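Local coordinates for protein 2-Keto-3-deoxy-(6-phospho-)gluconate aldolase (Thermoproteus tenax, PDB 2R91) that is an aldolase of the dihydrodipicolinate synthetase family, built as a TIM barrel and assembled from four protein chains, at residues V7-F11 / V243-V247; R173-D179 / L190-S196; V182-A187 / I208-V212; Y200-L205 / L227-V231. All coordinates share one frame. Residue numbers count along the deposited sequence, not the author numbering.

Contact 1 (V7-F11 / V243-V247)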
loop_
_atom_site.group_PDB
_atom_site.type_symbol
_atom_site.label_atom_id
_atom_site.label_comp_id
_atom_site.label_asym_id
_atom_site.label_seq_id
_atom_site.Cartn_x
_atom_site.Cartn_y
_atom_site.Cartn_z
ATOM N N VAL A 7 -22.359 4.402 17.492
ATOM C CA VAL A 7 -23.581 3.631 17.555
ATOM C C VAL A 7 -24.082 3.219 16.183
ATOM O O VAL A 7 -23.940 3.971 15.203
ATOM C CB VAL A 7 -24.652 4.413 18.366
ATOM C CG1 VAL A 7 -25.133 5.662 17.569
ATOM C CG2 VAL A 7 -25.801 3.492 18.784
ATOM N N ILE A 8 -24.639 2.006 16.103
ATOM C CA ILE A 8 -25.273 1.557 14.875
ATOM C C ILE A 8 -26.530 2.390 14.573
ATOM O O ILE A 8 -27.218 2.841 15.478
ATOM C CB ILE A 8 -25.675 0.050 14.929
ATOM C CG1 ILE A 8 -26.476 -0.247 16.203
ATOM C CG2 ILE A 8 -24.405 -0.864 14.830
ATOM C CD1 ILE A 8 -27.095 -1.650 16.270
ATOM N N THR A 9 -26.835 2.524 13.288
ATOM C CA THR A 9 -28.048 3.146 12.833
ATOM C C THR A 9 -29.053 2.013 12.536
ATOM O O THR A 9 -28.829 1.186 11.661
ATOM C CB THR A 9 -27.749 3.974 11.580
ATOM O OG1 THR A 9 -26.790 4.998 11.892
ATOM C CG2 THR A 9 -29.029 4.588 11.026
ATOM N N THR A 10 -30.152 1.983 13.284
ATOM C CA THR A 10 -31.062 0.836 13.302
ATOM C C THR A 10 -32.200 1.013 12.280
ATOM O O THR A 10 -33.197 1.676 12.602
ATOM C CB THR A 10 -31.685 0.647 14.703
ATOM O OG1 THR A 10 -32.276 1.887 15.118
ATOM C CG2 THR A 10 -30.628 0.261 15.794
ATOM N N PHE A 11 -32.066 0.431 11.079
ATOM C CA PHE A 11 -33.141 0.415 10.085
ATOM C C PHE A 11 -34.129 -0.733 10.378
ATOM O O PHE A 11 -33.747 -1.800 10.899
ATOM C CB PHE A 11 -32.606 0.220 8.651
ATOM C CG PHE A 11 -31.842 1.389 8.117
ATOM C CD1 PHE A 11 -32.491 2.377 7.364
ATOM C CD2 PHE A 11 -30.484 1.511 8.344
ATOM C CE1 PHE A 11 -31.778 3.472 6.876
ATOM C CE2 PHE A 11 -29.758 2.586 7.829
ATOM C CZ PHE A 11 -30.423 3.580 7.106
ATOM N N VAL A 243 -22.143 -6.493 13.183
ATOM C CA VAL A 243 -22.237 -5.732 14.432
ATOM C C VAL A 243 -23.668 -5.818 14.994
ATOM O O VAL A 243 -23.863 -5.978 16.213
ATOM C CB VAL A 243 -21.793 -4.231 14.227
ATOM C CG1 VAL A 243 -22.152 -3.354 15.456
ATOM C CG2 VAL A 243 -20.313 -4.112 13.933
ATOM N N TYR A 244 -24.658 -5.740 14.100
ATOM C CA TYR A 244 -26.076 -5.772 14.491
ATOM C C TYR A 244 -26.447 -7.116 15.099
ATOM O O TYR A 244 -27.145 -7.180 16.131
ATOM C CB TYR A 244 -26.960 -5.594 13.252
ATOM C CG TYR A 244 -26.938 -4.227 12.628
ATOM C CD1 TYR A 244 -27.997 -3.310 12.863
ATOM C CD2 TYR A 244 -25.890 -3.843 11.764
ATOM C CE1 TYR A 244 -27.979 -2.033 12.260
ATOM C CE2 TYR A 244 -25.860 -2.575 11.169
ATOM C CZ TYR A 244 -26.941 -1.681 11.411
ATOM O OH TYR A 244 -26.922 -0.425 10.801
ATOM N N GLU A 245 -25.977 -8.200 14.470
ATOM C CA GLU A 245 -26.254 -9.534 15.016
ATOM C C GLU A 245 -25.525 -9.758 16.345
ATOM O O GLU A 245 -26.080 -10.390 17.261
ATOM C CB GLU A 245 -25.956 -10.643 13.980
ATOM C CG GLU A 245 -26.227 -12.083 14.460
ATOM C CD GLU A 245 -27.715 -12.338 14.734
ATOM O OE1 GLU A 245 -28.551 -11.557 14.256
ATOM O OE2 GLU A 245 -28.035 -13.308 15.442
ATOM N N LEU A 246 -24.294 -9.237 16.465
ATOM C CA LEU A 246 -23.569 -9.292 17.736
ATOM C C LEU A 246 -24.339 -8.588 18.874
ATOM O O LEU A 246 -24.371 -9.069 20.015
ATOM C CB LEU A 246 -22.150 -8.724 17.602
ATOM C CG LEU A 246 -21.202 -9.523 16.684
ATOM C CD1 LEU A 246 -19.876 -8.802 16.543
ATOM C CD2 LEU A 246 -20.982 -10.973 17.229
ATOM N N VAL A 247 -24.942 -7.434 18.582
ATOM C CA VAL A 247 -25.833 -6.811 19.577
ATOM C C VAL A 247 -26.957 -7.767 19.994
ATOM O O VAL A 247 -27.217 -7.944 21.190
ATOM C CB VAL A 247 -26.455 -5.480 19.058
ATOM C CG1 VAL A 247 -27.455 -4.863 20.112
ATOM C CG2 VAL A 247 -25.349 -4.490 18.710
HETATM O O HOH W 1 -25.103 1.353 11.315
#

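Contact 2 (R173-D179 / L190-S196)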
loop_
_atom_site.group_PDB
_atom_site.type_symbol
_atom_site.label_atom_id
_atom_site.label_comp_id
_atom_site.label_asym_id
_atom_site.label_seq_id
_atom_site.Cartn_x
_atom_site.Cartn_y
_atom_site.Cartn_z
ATOM N N ARG A 173 -9.091 16.435 23.107
ATOM C CA ARG A 173 -9.478 15.101 23.543
ATOM C C ARG A 173 -9.215 14.089 22.396
ATOM O O ARG A 173 -9.793 14.204 21.313
ATOM C CB ARG A 173 -10.952 15.074 23.913
ATOM C CG ARG A 173 -11.315 15.776 25.233
ATOM C CD ARG A 173 -12.816 16.171 25.253
ATOM N NE ARG A 173 -13.718 15.014 25.084
ATOM C CZ ARG A 173 -15.003 15.070 24.689
ATOM N NH1 ARG A 173 -15.584 16.239 24.401
ATOM N NH2 ARG A 173 -15.716 13.950 24.580
ATOM N N VAL A 174 -8.356 13.105 22.655
ATOM C CA VAL A 174 -7.905 12.134 21.633
ATOM C C VAL A 174 -8.359 10.700 21.975
ATOM O O VAL A 174 -8.189 10.233 23.110
ATOM C CB VAL A 174 -6.355 12.230 21.408
ATOM C CG1 VAL A 174 -5.889 11.211 20.374
ATOM C CG2 VAL A 174 -5.947 13.649 20.984
ATOM N N TYR A 175 -8.961 10.021 20.996
ATOM C CA TYR A 175 -9.542 8.683 21.130
ATOM C C TYR A 175 -9.048 7.800 19.989
ATOM O O TYR A 175 -8.883 8.262 18.848
ATOM C CB TYR A 175 -11.075 8.756 20.975
ATOM C CG TYR A 175 -11.705 9.692 21.969
ATOM C CD1 TYR A 175 -12.239 9.215 23.158
ATOM C CD2 TYR A 175 -11.715 11.056 21.747
ATOM C CE1 TYR A 175 -12.775 10.067 24.103
ATOM C CE2 TYR A 175 -12.278 11.928 22.687
ATOM C CZ TYR A 175 -12.812 11.410 23.848
ATOM O OH TYR A 175 -13.368 12.264 24.772
ATOM N N ASN A 176 -8.806 6.537 20.287
ATOM C CA ASN A 176 -8.506 5.581 19.228
ATOM C C ASN A 176 -9.744 4.739 18.930
ATOM O O ASN A 176 -10.489 4.358 19.851
ATOM C CB ASN A 176 -7.277 4.702 19.585
ATOM C CG ASN A 176 -6.988 3.673 18.519
ATOM O OD1 ASN A 176 -7.610 2.630 18.495
ATOM N ND2 ASN A 176 -6.079 3.980 17.605
ATOM N N GLY A 177 -9.973 4.447 17.647
ATOM C CA GLY A 177 -11.227 3.793 17.223
ATOM C C GLY A 177 -11.098 2.313 16.857
ATOM O O GLY A 177 -12.063 1.682 16.416
ATOM N N SER A 178 -9.916 1.738 17.055
ATOM C CA SER A 178 -9.685 0.327 16.720
ATOM C C SER A 178 -10.090 -0.597 17.890
ATOM O O SER A 178 -9.651 -0.392 19.024
ATOM C CB SER A 178 -8.226 0.106 16.284
ATOM O OG SER A 178 -7.975 -1.296 16.116
ATOM N N ASP A 179 -10.977 -1.551 17.633
ATOM C CA ASP A 179 -11.369 -2.533 18.669
ATOM C C ASP A 179 -10.158 -3.313 19.225
ATOM O O ASP A 179 -10.161 -3.751 20.379
ATOM C CB ASP A 179 -12.341 -3.531 18.086
ATOM C CG ASP A 179 -13.732 -2.928 17.873
ATOM O OD1 ASP A 179 -14.414 -2.637 18.861
ATOM O OD2 ASP A 179 -14.095 -2.726 16.720
ATOM N N LEU A 190 -4.877 7.536 26.600
ATOM C CA LEU A 190 -5.612 8.359 25.645
ATOM C C LEU A 190 -6.830 8.877 26.415
ATOM O O LEU A 190 -7.126 8.394 27.509
ATOM C CB LEU A 190 -6.044 7.521 24.436
ATOM C CG LEU A 190 -4.895 7.075 23.510
ATOM C CD1 LEU A 190 -5.528 6.445 22.293
ATOM C CD2 LEU A 190 -4.031 8.283 23.115
ATOM N N ASP A 191 -7.563 9.837 25.850
ATOM C CA ASP A 191 -8.751 10.314 26.544
ATOM C C ASP A 191 -9.875 9.293 26.533
ATOM O O ASP A 191 -10.826 9.406 27.284
ATOM C CB ASP A 191 -9.182 11.622 25.935
ATOM C CG ASP A 191 -8.151 12.670 26.149
ATOM O OD1 ASP A 191 -8.088 13.185 27.276
ATOM O OD2 ASP A 191 -7.350 12.918 25.238
ATOM N N GLY A 192 -9.781 8.295 25.656
ATOM C CA GLY A 192 -10.808 7.287 25.614
ATOM C C GLY A 192 -10.714 6.442 24.362
ATOM O O GLY A 192 -9.723 6.515 23.584
ATOM N N VAL A 193 -11.729 5.619 24.182
ATOM C CA VAL A 193 -11.854 4.779 22.994
ATOM C C VAL A 193 -13.178 5.080 22.319
ATOM O O VAL A 193 -14.152 5.400 22.992
ATOM C CB VAL A 193 -11.796 3.244 23.348
ATOM C CG1 VAL A 193 -10.428 2.905 24.008
ATOM C CG2 VAL A 193 -12.938 2.817 24.305
ATOM N N VAL A 194 -13.204 4.945 20.998
ATOM C CA VAL A 194 -14.459 4.959 20.259
ATOM C C VAL A 194 -14.555 3.676 19.441
ATOM O O VAL A 194 -14.443 3.681 18.230
ATOM C CB VAL A 194 -14.579 6.199 19.304
ATOM C CG1 VAL A 194 -15.989 6.275 18.686
ATOM C CG2 VAL A 194 -14.280 7.489 20.033
ATOM N N ALA A 195 -14.794 2.571 20.112
ATOM C CA ALA A 195 -14.761 1.266 19.467
ATOM C C ALA A 195 -16.157 0.726 19.135
ATOM O O ALA A 195 -17.086 0.788 19.953
ATOM C CB ALA A 195 -13.952 0.261 20.374
ATOM N N SER A 196 -16.286 0.123 17.954
ATOM C CA SER A 196 -17.555 -0.467 17.496
ATOM C C SER A 196 -18.144 -1.482 18.466
ATOM O O SER A 196 -19.367 -1.610 18.571
ATOM C CB SER A 196 -17.354 -1.117 16.119
ATOM O OG SER A 196 -16.561 -2.310 16.237
HETATM O O HOH W 2 -14.115 0.172 15.978
#

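Contact 3 (V182-A187 / I208-V212)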
loop_
_atom_site.group_PDB
_atom_site.type_symbol
_atom_site.label_atom_id
_atom_site.label_comp_id
_atom_site.label_asym_id
_atom_site.label_seq_id
_atom_site.Cartn_x
_atom_site.Cartn_y
_atom_site.Cartn_z
ATOM N N VAL A 182 -8.335 -1.223 22.411
ATOM C CA VAL A 182 -9.035 -0.698 23.601
ATOM C C VAL A 182 -8.159 -0.749 24.863
ATOM O O VAL A 182 -7.949 0.244 25.559
ATOM C CB VAL A 182 -10.357 -1.444 23.835
ATOM C CG1 VAL A 182 -10.971 -1.064 25.190
ATOM C CG2 VAL A 182 -11.374 -1.109 22.667
ATOM N N PHE A 183 -7.666 -1.945 25.154
ATOM C CA PHE A 183 -6.702 -2.139 26.233
ATOM C C PHE A 183 -5.535 -1.159 26.122
ATOM O O PHE A 183 -5.286 -0.369 27.036
ATOM C CB PHE A 183 -6.275 -3.623 26.226
ATOM C CG PHE A 183 -4.961 -3.904 26.887
ATOM C CD1 PHE A 183 -4.659 -3.379 28.139
ATOM C CD2 PHE A 183 -4.054 -4.771 26.275
ATOM C CE1 PHE A 183 -3.418 -3.668 28.764
ATOM C CE2 PHE A 183 -2.819 -5.076 26.892
ATOM C CZ PHE A 183 -2.512 -4.547 28.114
ATOM N N ALA A 184 -4.835 -1.176 24.996
ATOM C CA ALA A 184 -3.684 -0.318 24.796
ATOM C C ALA A 184 -3.986 1.184 24.956
ATOM O O ALA A 184 -3.201 1.928 25.559
ATOM C CB ALA A 184 -3.061 -0.588 23.438
ATOM N N SER A 185 -5.119 1.629 24.411
ATOM C CA SER A 185 -5.541 3.043 24.587
ATOM C C SER A 185 -5.684 3.457 26.056
ATOM O O SER A 185 -5.250 4.526 26.446
ATOM C CB SER A 185 -6.887 3.268 23.873
ATOM O OG SER A 185 -6.750 3.020 22.493
ATOM N N PHE A 186 -6.361 2.652 26.860
ATOM C CA PHE A 186 -6.447 2.965 28.301
ATOM C C PHE A 186 -5.071 2.926 28.983
ATOM O O PHE A 186 -4.725 3.798 29.808
ATOM C CB PHE A 186 -7.430 2.031 28.976
ATOM C CG PHE A 186 -8.875 2.240 28.535
ATOM C CD1 PHE A 186 -9.425 3.525 28.464
ATOM C CD2 PHE A 186 -9.674 1.152 28.224
ATOM C CE1 PHE A 186 -10.780 3.705 28.057
ATOM C CE2 PHE A 186 -11.008 1.317 27.822
ATOM C CZ PHE A 186 -11.551 2.600 27.751
ATOM N N ALA A 187 -4.280 1.921 28.617
ATOM C CA ALA A 187 -2.909 1.773 29.162
ATOM C C ALA A 187 -2.019 2.990 28.910
ATOM O O ALA A 187 -1.197 3.391 29.767
ATOM C CB ALA A 187 -2.278 0.526 28.579
ATOM N N ILE A 208 -12.387 -3.935 30.749
ATOM C CA ILE A 208 -10.999 -3.601 30.388
ATOM C C ILE A 208 -10.539 -2.322 31.061
ATOM O O ILE A 208 -9.439 -2.259 31.617
ATOM C CB ILE A 208 -10.823 -3.480 28.855
ATOM C CG1 ILE A 208 -11.099 -4.837 28.195
ATOM C CG2 ILE A 208 -9.415 -2.932 28.516
ATOM C CD1 ILE A 208 -10.977 -4.822 26.647
ATOM N N ARG A 209 -11.361 -1.273 30.987
ATOM C CA ARG A 209 -11.005 0.014 31.601
ATOM C C ARG A 209 -10.768 -0.129 33.124
ATOM O O ARG A 209 -9.800 0.424 33.671
ATOM C CB ARG A 209 -12.138 1.051 31.367
ATOM C CG ARG A 209 -11.733 2.462 31.791
ATOM C CD ARG A 209 -12.831 3.521 31.478
ATOM N NE ARG A 209 -14.087 3.167 32.143
ATOM C CZ ARG A 209 -15.258 3.765 31.919
ATOM N NH1 ARG A 209 -15.344 4.742 31.019
ATOM N NH2 ARG A 209 -16.342 3.335 32.555
ATOM N N ASP A 210 -11.683 -0.832 33.792
ATOM C CA ASP A 210 -11.570 -1.125 35.235
ATOM C C ASP A 210 -10.270 -1.855 35.555
ATOM O O ASP A 210 -9.565 -1.536 36.520
ATOM C CB ASP A 210 -12.728 -2.022 35.669
ATOM C CG ASP A 210 -14.047 -1.263 35.806
ATOM O OD1 ASP A 210 -14.029 -0.015 35.743
ATOM O OD2 ASP A 210 -15.098 -1.924 35.957
ATOM N N ALA A 211 -9.957 -2.839 34.727
ATOM C CA ALA A 211 -8.788 -3.658 34.957
ATOM C C ALA A 211 -7.536 -2.826 34.806
ATOM O O ALA A 211 -6.644 -2.896 35.635
ATOM C CB ALA A 211 -8.771 -4.882 34.018
ATOM N N VAL A 212 -7.445 -2.044 33.743
ATOM C CA VAL A 212 -6.287 -1.187 33.564
ATOM C C VAL A 212 -6.128 -0.210 34.746
ATOM O O VAL A 212 -5.022 -0.011 35.248
ATOM C CB VAL A 212 -6.317 -0.422 32.195
ATOM C CG1 VAL A 212 -5.211 0.611 32.141
ATOM C CG2 VAL A 212 -6.195 -1.397 31.014
#

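Contact 4 (Y200-L205 / L227-V231)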
loop_
_atom_site.group_PDB
_atom_site.type_symbol
_atom_site.label_atom_id
_atom_site.label_comp_id
_atom_site.label_asym_id
_atom_site.label_seq_id
_atom_site.Cartn_x
_atom_site.Cartn_y
_atom_site.Cartn_z
ATOM N N TYR A 200 -22.063 -3.915 21.216
ATOM C CA TYR A 200 -22.496 -5.267 21.594
ATOM C C TYR A 200 -21.929 -5.766 22.910
ATOM O O TYR A 200 -22.538 -6.625 23.529
ATOM C CB TYR A 200 -22.238 -6.280 20.467
ATOM C CG TYR A 200 -20.840 -6.259 19.842
ATOM C CD1 TYR A 200 -19.805 -7.036 20.363
ATOM C CD2 TYR A 200 -20.590 -5.529 18.673
ATOM C CE1 TYR A 200 -18.527 -7.040 19.753
ATOM C CE2 TYR A 200 -19.338 -5.526 18.064
ATOM C CZ TYR A 200 -18.313 -6.302 18.605
ATOM O OH TYR A 200 -17.071 -6.296 18.004
ATOM N N LEU A 201 -20.779 -5.240 23.332
ATOM C CA LEU A 201 -20.159 -5.646 24.600
ATOM C C LEU A 201 -19.598 -4.482 25.395
ATOM O O LEU A 201 -18.419 -4.480 25.782
ATOM C CB LEU A 201 -19.054 -6.731 24.372
ATOM C CG LEU A 201 -19.632 -8.117 24.136
ATOM C CD1 LEU A 201 -18.584 -9.076 23.505
ATOM C CD2 LEU A 201 -20.199 -8.674 25.461
ATOM N N PRO A 202 -20.455 -3.474 25.688
ATOM C CA PRO A 202 -19.983 -2.335 26.472
ATOM C C PRO A 202 -19.441 -2.796 27.828
ATOM O O PRO A 202 -18.510 -2.195 28.341
ATOM C CB PRO A 202 -21.280 -1.485 26.673
ATOM C CG PRO A 202 -22.430 -2.449 26.450
ATOM C CD PRO A 202 -21.882 -3.349 25.325
ATOM N N GLU A 203 -20.044 -3.834 28.408
ATOM C CA GLU A 203 -19.608 -4.294 29.733
ATOM C C GLU A 203 -18.200 -4.885 29.671
ATOM O O GLU A 203 -17.479 -4.836 30.639
ATOM C CB GLU A 203 -20.594 -5.282 30.358
ATOM C CG GLU A 203 -20.880 -6.576 29.566
ATOM C CD GLU A 203 -22.016 -6.433 28.519
ATOM O OE1 GLU A 203 -21.913 -5.611 27.622
ATOM O OE2 GLU A 203 -23.030 -7.154 28.602
ATOM N N LEU A 204 -17.820 -5.441 28.521
ATOM C CA LEU A 204 -16.436 -5.905 28.314
ATOM C C LEU A 204 -15.456 -4.739 28.254
ATOM O O LEU A 204 -14.361 -4.784 28.848
ATOM C CB LEU A 204 -16.337 -6.790 27.060
ATOM C CG LEU A 204 -15.031 -7.593 26.784
ATOM C CD1 LEU A 204 -15.224 -8.631 25.702
ATOM C CD2 LEU A 204 -13.918 -6.692 26.332
ATOM N N LEU A 205 -15.820 -3.667 27.543
ATOM C CA LEU A 205 -14.934 -2.512 27.443
ATOM C C LEU A 205 -14.759 -1.878 28.819
ATOM O O LEU A 205 -13.681 -1.425 29.165
ATOM C CB LEU A 205 -15.483 -1.461 26.446
ATOM C CG LEU A 205 -15.751 -1.915 25.002
ATOM C CD1 LEU A 205 -15.924 -0.656 24.112
ATOM C CD2 LEU A 205 -14.615 -2.806 24.460
ATOM N N LEU A 227 -12.187 -10.328 23.080
ATOM C CA LEU A 227 -12.818 -9.404 22.117
ATOM C C LEU A 227 -12.274 -9.585 20.697
ATOM O O LEU A 227 -13.051 -9.643 19.726
ATOM C CB LEU A 227 -12.594 -7.950 22.565
ATOM C CG LEU A 227 -13.113 -6.862 21.579
ATOM C CD1 LEU A 227 -14.620 -7.063 21.281
ATOM C CD2 LEU A 227 -12.829 -5.449 22.101
ATOM N N ASP A 228 -10.943 -9.671 20.563
ATOM C CA ASP A 228 -10.309 -9.906 19.250
ATOM C C ASP A 228 -10.862 -11.150 18.535
ATOM O O ASP A 228 -11.111 -11.131 17.329
ATOM C CB ASP A 228 -8.778 -10.009 19.401
ATOM C CG ASP A 228 -8.160 -8.718 19.885
ATOM O OD1 ASP A 228 -8.796 -7.646 19.696
ATOM O OD2 ASP A 228 -7.029 -8.762 20.421
ATOM N N GLU A 229 -11.080 -12.231 19.287
ATOM C CA GLU A 229 -11.600 -13.470 18.704
ATOM C C GLU A 229 -12.997 -13.251 18.160
ATOM O O GLU A 229 -13.364 -13.788 17.125
ATOM C CB GLU A 229 -11.700 -14.550 19.769
ATOM C CG GLU A 229 -10.351 -15.022 20.306
ATOM C CD GLU A 229 -10.495 -16.077 21.427
ATOM O OE1 GLU A 229 -11.607 -16.697 21.575
ATOM O OE2 GLU A 229 -9.482 -16.272 22.149
ATOM N N ILE A 230 -13.782 -12.463 18.886
ATOM C CA ILE A 230 -15.168 -12.174 18.470
ATOM C C ILE A 230 -15.157 -11.305 17.221
ATOM O O ILE A 230 -15.829 -11.604 16.243
ATOM C CB ILE A 230 -15.956 -11.509 19.637
ATOM C CG1 ILE A 230 -16.225 -12.541 20.753
ATOM C CG2 ILE A 230 -17.293 -10.909 19.116
ATOM C CD1 ILE A 230 -16.599 -11.915 22.128
ATOM N N VAL A 231 -14.383 -10.227 17.247
ATOM C CA VAL A 231 -14.185 -9.390 16.054
ATOM C C VAL A 231 -13.723 -10.183 14.801
ATOM O O VAL A 231 -14.261 -10.008 13.680
ATOM C CB VAL A 231 -13.177 -8.265 16.362
ATOM C CG1 VAL A 231 -12.813 -7.459 15.106
ATOM C CG2 VAL A 231 -13.764 -7.336 17.461
#

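Contact 1 (V7-F11 / V243-V247)
In a TIM barrel the loops that follow the strands converge at the C-terminal end of the barrel, and segment 7-11, which follows the first strand, 2-6, is such a loop. It is met here by helix 239-251, which comes after the eighth strand in the chain. I8 and Y244 carry most of the buried surface. I8 points its CA-to-CB bond at the helix and reaches three residues on it: CG2 of I8 lies 3.4 Å from CG1 of V243, while its CD1 is 3.9 Å from CD1 of Y244 and 4.1 Å from CG2 of V247. V243 and V247 are one helical turn apart, so the isoleucine packs along a single side of the helix, with its CB over one face of the Y244 ring. Around the edge of that ring come CA of T10 and the carbonyl of T9. Outside the contact the loop is hydrogen-bonded by T9 OG1 to G43, by T10 OG1 to D17 and by I8 N to the side chain of N199. The polar link across the contact belongs to the tyrosine hydroxyl. OH of Y244 donates to O of T9 at 2.6 Å, and it also accepts, at 2.6 Å, from a water, which in turn accepts a hydrogen bond from T9 N at 2.9 Å.

Contact 2 (R173-D179 / L190-S196)
Strands 173-176 and 192-193, the seventh and eighth of the TIM barrel, are neighbours in its parallel sheet and, with helix 182-187 between them, form a beta-alpha-beta unit. The pairing is irregular. At its start D191 N donates to V174 O (2.8 Å), and the side chain of D191 answers by accepting from V174 N at OD2, also at 2.8 Å, though the position of OD2 is less sure. Further on, N176 N to G192 O is a weak bond of 3.4 Å, whereas V194 N to N176 O, at 3.0 Å, is firm; N176 pairs with V193 between them. G192 is where the Y175 ring crosses the neighbouring strand: an ideal CB there would stand 2.7 Å from CE1 of Y175, a clash, and the backbone angles by themselves call for glycine. The ring has CB of D191 over one face, and its hydroxyl accepts from NE and NH2 of R173 and bonds to E2. At the end of strand 173-176, N176 OD1 accepts from S178 N at 2.9 Å, an Asx turn. Beyond it S196 OG donates to D179 OD2 at 2.5 Å, and a water joins G177 O, D179 OD2 and S196 N; the S196 hydroxyl also bonds to Y239. Side-chain and water-mediated bonds thus extend the join, so the buried D179 carboxylate and S196 hydroxyl pair with each other where the strand ladder has ended.

Contact 3 (V182-A187 / I208-V212)
The helical layer of a TIM barrel is held together by packing between successive helices, as seen where helix 182-187 meets helix 202-213. Their short segments approach to 9.4 Å between axes and cross at -40°, their N-to-C directions 40° apart. The two phenylalanines adopt different rotamers. F183 has chi1 in the t well, and its ring presents an edge to V212, CD1 lying 3.8 Å from CG2. F186 has chi1 in the m well and its CA-to-CB bond points toward the partner helix, with CG2 of I208 at the edge of its ring, 4.1 Å from CD2. I208, itself m,t, thus touches both phenylalanines, its CG2 lying 3.9 Å from CB of F183, and extends its CD1 to within 4.0 Å of CG1 of V182. V212, a t rotamer, sets CG1 4.1 Å from CB of F186. R209 starts out extended, t,t, then turns at chi3 (p), so that its guanidinium leads away to D34 and to the carbonyl of M1. A187 also packs on A187 of the second subunit. The aliphatic part of R209 covers F186 in a CH-pi contact, CG standing 4.0 Å from the ring centroid and only 7° off its normal.

Contact 4 (Y200-L205 / L227-V231)
Apolar side chains interlock where the start of the barrel's last helix, 202-213, faces helix 217-237, the first of the C-terminal helices that follow the barrel. L227 is the largest bump, with Y200, L204 and L205 around it: its CB lies 4.1 Å from CD1 of L204, its CD2 4.0 Å from CD2 of L205, and its CD1 4.2 Å from CE1 of Y200. One turn on, I230 fills the hollow between Y200 and L201, with CG2 4.1 Å from CE1 of Y200 and CD1 3.7 Å from CD1 of L201, the residue at the N-cap position. V231 meets the tip of the tyrosine, CG2 to OH being 3.5 Å. F250 of helix 239-251 touches both L201 and I230. The tyrosine hydroxyl finds its polar partner outside the contact, in the hydroxyl of Y239. All seven touching residues are buried, and the join across these segments therefore rests on hydrophobic burial and shape fit.

In the fold
The contacts run from the barrel sheet through its last helices to the C-terminal helices packed against it. Contact 2 has its centre about 8 Å from that of the chain, contact 3 about 17 Å. Helix 182-187 of contact 3 is the crossover helix between the two strands of contact 2, S185 O being 3.0 Å from L190 N, a probable hydrogen bond. Helix 202-213 serves contacts 3 and 4, both touching the second subunit. Y200 carries contact 4 to contact 1, its CB 3.5 Å from V247 N, whereas contacts 1 and 2 stay about 5 Å apart at their nearest atoms. A sulfate ion, probably from the crystallisation liquor, lies about 5 Å from the V194 side chain.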